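Local coordinates for polysaccharide deacetylase-like protein (Bacillus anthracis, PDB 4V33), which is a putative zinc-dependent polysaccharide deacetylase, probably acting on a cell-wall polymer, and is required for osmotic stability and maintenance of cell shape, at residues Y233-V236 and N237-D240; L281-S284 and K285-L288. One frame throughout, in Å; residues are numbered along the deposited sequence.

Contact 1 (Y233-V236 and N237-D240); sequences YMIV and NNVD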
loop_
_atom_site.group_PDB
_atom_site.type_symbol
_atom_site.label_atom_id
_atom_site.label_comp_id
_atom_site.label_asym_id
_atom_site.label_seq_id
_atom_site.Cartn_x
_atom_site.Cartn_y
_atom_site.Cartn_z
ATOM N N TYR A 233 -11.301 -7.338 7.006
ATOM C CA TYR A 233 -10.891 -8.706 7.283
ATOM C C TYR A 233 -12.023 -9.401 8.033
ATOM O O TYR A 233 -12.232 -9.170 9.217
ATOM C CB TYR A 233 -9.632 -8.719 8.133
ATOM C CG TYR A 233 -8.356 -8.182 7.502
ATOM C CD1 TYR A 233 -7.685 -8.898 6.514
ATOM C CD2 TYR A 233 -7.790 -6.990 7.952
ATOM C CE1 TYR A 233 -6.487 -8.429 5.972
ATOM C CE2 TYR A 233 -6.598 -6.515 7.425
ATOM C CZ TYR A 233 -5.949 -7.247 6.451
ATOM O OH TYR A 233 -4.761 -6.788 5.942
ATOM N N MET A 234 -12.750 -10.259 7.324
ATOM C CA MET A 234 -13.983 -10.856 7.822
ATOM C C MET A 234 -13.733 -12.169 8.552
ATOM O O MET A 234 -13.041 -13.051 8.027
ATOM C CB MET A 234 -14.904 -11.128 6.623
ATOM C CG MET A 234 -16.257 -11.725 6.975
ATOM S SD MET A 234 -17.369 -10.422 7.544
ATOM C CE MET A 234 -18.152 -11.236 8.944
ATOM N N ILE A 235 -14.280 -12.308 9.760
ATOM C CA ILE A 235 -14.334 -13.620 10.404
ATOM C C ILE A 235 -15.374 -14.402 9.615
ATOM O O ILE A 235 -16.565 -14.117 9.703
ATOM C CB ILE A 235 -14.722 -13.519 11.892
ATOM C CG1 ILE A 235 -13.623 -12.775 12.659
ATOM C CG2 ILE A 235 -14.912 -14.928 12.490
ATOM C CD1 ILE A 235 -14.066 -12.315 14.053
ATOM N N VAL A 236 -14.930 -15.361 8.799
ATOM C CA VAL A 236 -15.785 -15.847 7.727
ATOM C C VAL A 236 -17.030 -16.585 8.239
ATOM O O VAL A 236 -18.120 -16.457 7.678
ATOM C CB VAL A 236 -14.983 -16.673 6.699
ATOM C CG1 VAL A 236 -15.885 -17.181 5.583
ATOM C CG2 VAL A 236 -13.849 -15.816 6.112
ATOM N N ASN A 237 -16.895 -17.316 9.339
ATOM C CA ASN A 237 -18.058 -18.019 9.877
ATOM C C ASN A 237 -19.132 -17.096 10.440
ATOM O O ASN A 237 -20.246 -17.538 10.717
ATOM C CB ASN A 237 -17.644 -19.048 10.932
ATOM C CG ASN A 237 -16.976 -20.254 10.321
ATOM O OD1 ASN A 237 -16.689 -20.280 9.120
ATOM N ND2 ASN A 237 -16.730 -21.274 11.140
ATOM N N ASN A 238 -18.792 -15.818 10.601
ATOM C CA ASN A 238 -19.732 -14.841 11.138
ATOM C C ASN A 238 -20.569 -14.114 10.097
ATOM O O ASN A 238 -21.392 -13.286 10.456
ATOM C CB ASN A 238 -19.011 -13.798 11.990
ATOM C CG ASN A 238 -18.619 -14.334 13.359
ATOM O OD1 ASN A 238 -19.132 -15.358 13.804
ATOM N ND2 ASN A 238 -17.726 -13.622 14.036
ATOM N N VAL A 239 -20.361 -14.398 8.816
ATOM C CA VAL A 239 -21.214 -13.773 7.812
ATOM C C VAL A 239 -22.670 -14.133 8.113
ATOM O O VAL A 239 -22.998 -15.306 8.329
ATOM C CB VAL A 239 -20.827 -14.186 6.381
ATOM C CG1 VAL A 239 -21.791 -13.574 5.366
ATOM C CG2 VAL A 239 -19.395 -13.757 6.079
ATOM N N ASP A 240 -23.522 -13.109 8.162
ATOM C CA ASP A 240 -24.945 -13.241 8.514
ATOM C C ASP A 240 -25.238 -13.543 9.988
ATOM O O ASP A 240 -26.393 -13.722 10.369
ATOM C CB ASP A 240 -25.664 -14.247 7.604
ATOM C CG ASP A 240 -25.738 -13.769 6.172
ATOM O OD1 ASP A 240 -26.151 -12.609 5.966
ATOM O OD2 ASP A 240 -25.368 -14.540 5.266
#
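M234 and V239 meet across a tight turn at the end of strand 230-234, their side chains crossing at about a right angle. CG of M234 lies 3.8 Å from CG2 of V239, a beta-branched methyl that also touches the carbonyl O of V236. The methionine chain leaves the backbone with CG anti to N (chi1 -179°) and then bends at chi2 and chi3. An unbranched, flexible thioether suits this place because its bends lay CE against the backbone C of N238, 3.9 Å away. Elsewhere in the turn, I235 and N238 run side by side in the same direction, with CG2 of I235 3.5 Å from ND2 of N238; at this partly exposed spot a flat amide can lie against a methyl.

Two backbone bonds set this geometry. N238 N donates to I235 O at 2.9 Å, and V239 N donates to V236 O at 3.2 Å in a nearly straight bond (173° at the hydrogen). Both are i to i+3 bonds, the spacing of a 3-10 turn. Further out, I250 of helix 247-255 packs on both M234 and V239, while V236 rests on helix 277-292. Two of the turn's carbonyls, I235 O and V236 O, are thus satisfied by amides within it, and I235 places a nonpolar side chain against the zinc ligand D206, about 5 Å from the zinc ion.

Contact 2 (L281-S284 and K285-L288); sequences LKES and KEKL
L281 and K285 are one helical turn apart, and CB of K285 lies 3.6 Å from the carbonyl O of L281. The leucine side chain itself is buried, its branched methyl end packing against Y317 and against E313 and T314 of helix 308-315. K285 also reaches out of the helix, its ammonium bonded to the carbonyl of Y317.

K282 makes the side-chain salt bridge of this turn. Its chain is extended up to CE and turns only at chi4 (-69°), which brings NZ back to 3.0 Å from OE2 of E286. The ammonium comes to the syn side of that oxygen, 27° out of the carboxylate plane; OE1 of E286 is farther from NZ of K282, at 3.6 Å. The backbone of the same pair is joined too, E286 N donating to K282 O at 3.1 Å. Long, oppositely charged chains four residues apart suit this partly exposed side.

At E283, K287 N donates to E283 O at 2.9 Å. The E283 carboxylate lies near that of E286, with OE2 of E283 5.6 Å from OE1 of E286; K282 probably offsets part of the like charge.

L288 N donates to S284 O at 3.0 Å. Small enough for a buried position against S263 of strand 259-263, S284 turns its hydroxyl back along the helix (chi1 56°) to bond E280 O. L288 meets M261 of the same strand. Regular i to i+4 bonding, an i, i+4 Lys-Glu salt bridge and a largely nonpolar inner face mark an amphipathic alpha-helix covering parallel strands, consistent with the distorted (beta/alpha) barrel of polysaccharide deacetylases.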
loop_
_atom_site.group_PDB
_atom_site.type_symbol
_atom_site.label_atom_id
_atom_site.label_comp_id
_atom_site.label_asym_id
_atom_site.label_seq_id
_atom_site.Cartn_x
_atom_site.Cartn_y
_atom_site.Cartn_z
ATOM N N LEU A 281 -7.647 -21.382 7.436
ATOM C CA LEU A 281 -6.945 -20.507 6.493
ATOM C C LEU A 281 -7.372 -20.726 5.043
ATOM O O LEU A 281 -7.630 -19.775 4.305
ATOM C CB LEU A 281 -5.429 -20.706 6.614
ATOM C CG LEU A 281 -4.781 -20.257 7.927
ATOM C CD1 LEU A 281 -3.338 -20.719 8.009
ATOM C CD2 LEU A 281 -4.870 -18.735 8.090
ATOM N N LYS A 282 -7.438 -21.984 4.630
ATOM C CA LYS A 282 -7.767 -22.315 3.256
ATOM C C LYS A 282 -9.273 -22.235 2.981
ATOM O O LYS A 282 -9.706 -21.590 2.028
ATOM C CB LYS A 282 -7.226 -23.711 2.933
ATOM C CG LYS A 282 -7.494 -24.199 1.538
ATOM C CD LYS A 282 -6.946 -25.611 1.417
ATOM C CE LYS A 282 -7.524 -26.325 0.233
ATOM N NZ LYS A 282 -8.975 -26.654 0.383
ATOM N N GLU A 283 -10.071 -22.894 3.815
ATOM C CA GLU A 283 -11.506 -22.975 3.557
ATOM C C GLU A 283 -12.237 -21.661 3.842
ATOM O O GLU A 283 -13.282 -21.379 3.252
ATOM C CB GLU A 283 -12.116 -24.165 4.319
ATOM C CG GLU A 283 -11.485 -25.492 3.874
ATOM C CD GLU A 283 -11.938 -26.710 4.661
ATOM O OE1 GLU A 283 -12.805 -26.586 5.554
ATOM O OE2 GLU A 283 -11.417 -27.805 4.365
ATOM N N SER A 284 -11.681 -20.853 4.738
ATOM C CA SER A 284 -12.228 -19.525 4.994
ATOM C C SER A 284 -12.068 -18.666 3.744
ATOM O O SER A 284 -13.010 -17.998 3.312
ATOM C CB SER A 284 -11.542 -18.873 6.198
ATOM O OG SER A 284 -10.135 -18.819 6.022
ATOM N N LYS A 285 -10.875 -18.701 3.158
ATOM C CA LYS A 285 -10.613 -18.003 1.900
ATOM C C LYS A 285 -11.585 -18.444 0.808
ATOM O O LYS A 285 -12.179 -17.616 0.118
ATOM C CB LYS A 285 -9.175 -18.268 1.451
ATOM C CG LYS A 285 -8.886 -17.896 0.005
ATOM C CD LYS A 285 -7.471 -18.290 -0.373
ATOM C CE LYS A 285 -7.238 -18.122 -1.868
ATOM N NZ LYS A 285 -5.917 -18.683 -2.280
ATOM N N GLU A 286 -11.749 -19.756 0.656
ATOM C CA GLU A 286 -12.626 -20.295 -0.381
ATOM C C GLU A 286 -14.087 -19.888 -0.180
ATOM O O GLU A 286 -14.768 -19.516 -1.137
ATOM C CB GLU A 286 -12.495 -21.821 -0.456
ATOM C CG GLU A 286 -11.101 -22.275 -0.829
ATOM C CD GLU A 286 -10.893 -23.769 -0.658
ATOM O OE1 GLU A 286 -11.756 -24.438 -0.047
ATOM O OE2 GLU A 286 -9.854 -24.268 -1.140
ATOM N N LYS A 287 -14.563 -19.969 1.060
ATOM C CA LYS A 287 -15.940 -19.607 1.369
ATOM C C LYS A 287 -16.194 -18.118 1.119
ATOM O O LYS A 287 -17.229 -17.740 0.567
ATOM C CB LYS A 287 -16.257 -19.949 2.825
ATOM C CG LYS A 287 -17.706 -19.713 3.216
ATOM C CD LYS A 287 -17.955 -20.139 4.657
ATOM C CE LYS A 287 -19.374 -20.659 4.846
ATOM N NZ LYS A 287 -19.747 -20.691 6.291
ATOM N N LEU A 288 -15.247 -17.277 1.519
ATOM C CA LEU A 288 -15.402 -15.840 1.330
ATOM C C LEU A 288 -15.418 -15.458 -0.155
ATOM O O LEU A 288 -16.200 -14.603 -0.565
ATOM C CB LEU A 288 -14.308 -15.077 2.084
ATOM C CG LEU A 288 -14.445 -13.552 2.108
ATOM C CD1 LEU A 288 -15.760 -13.141 2.750
ATOM C CD2 LEU A 288 -13.276 -12.968 2.877
#

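How the contacts relate
Contact 1 comes first along the chain, leaving strand 230-234; contact 2 follows in the middle of helix 277-292, with helix 247-255 and strand 259-263 between them. Their centres are about 10 Å apart and they touch directly: CG2 of V236 packs 3.6 Å from S284 O, and CG1 of V236 lies 3.7 Å from CD of K287. Both belong to the polysaccharide deacetylase region, where strands 230-234 and 259-263 are parallel neighbours in one sheet. The segment 233-240, through I235, stands near the zinc ion bound by D206, H264 and H268, whereas the helix covers the sheet farther out; V236 ties the strand end beside the zinc-proximal I235 to helix 277-292.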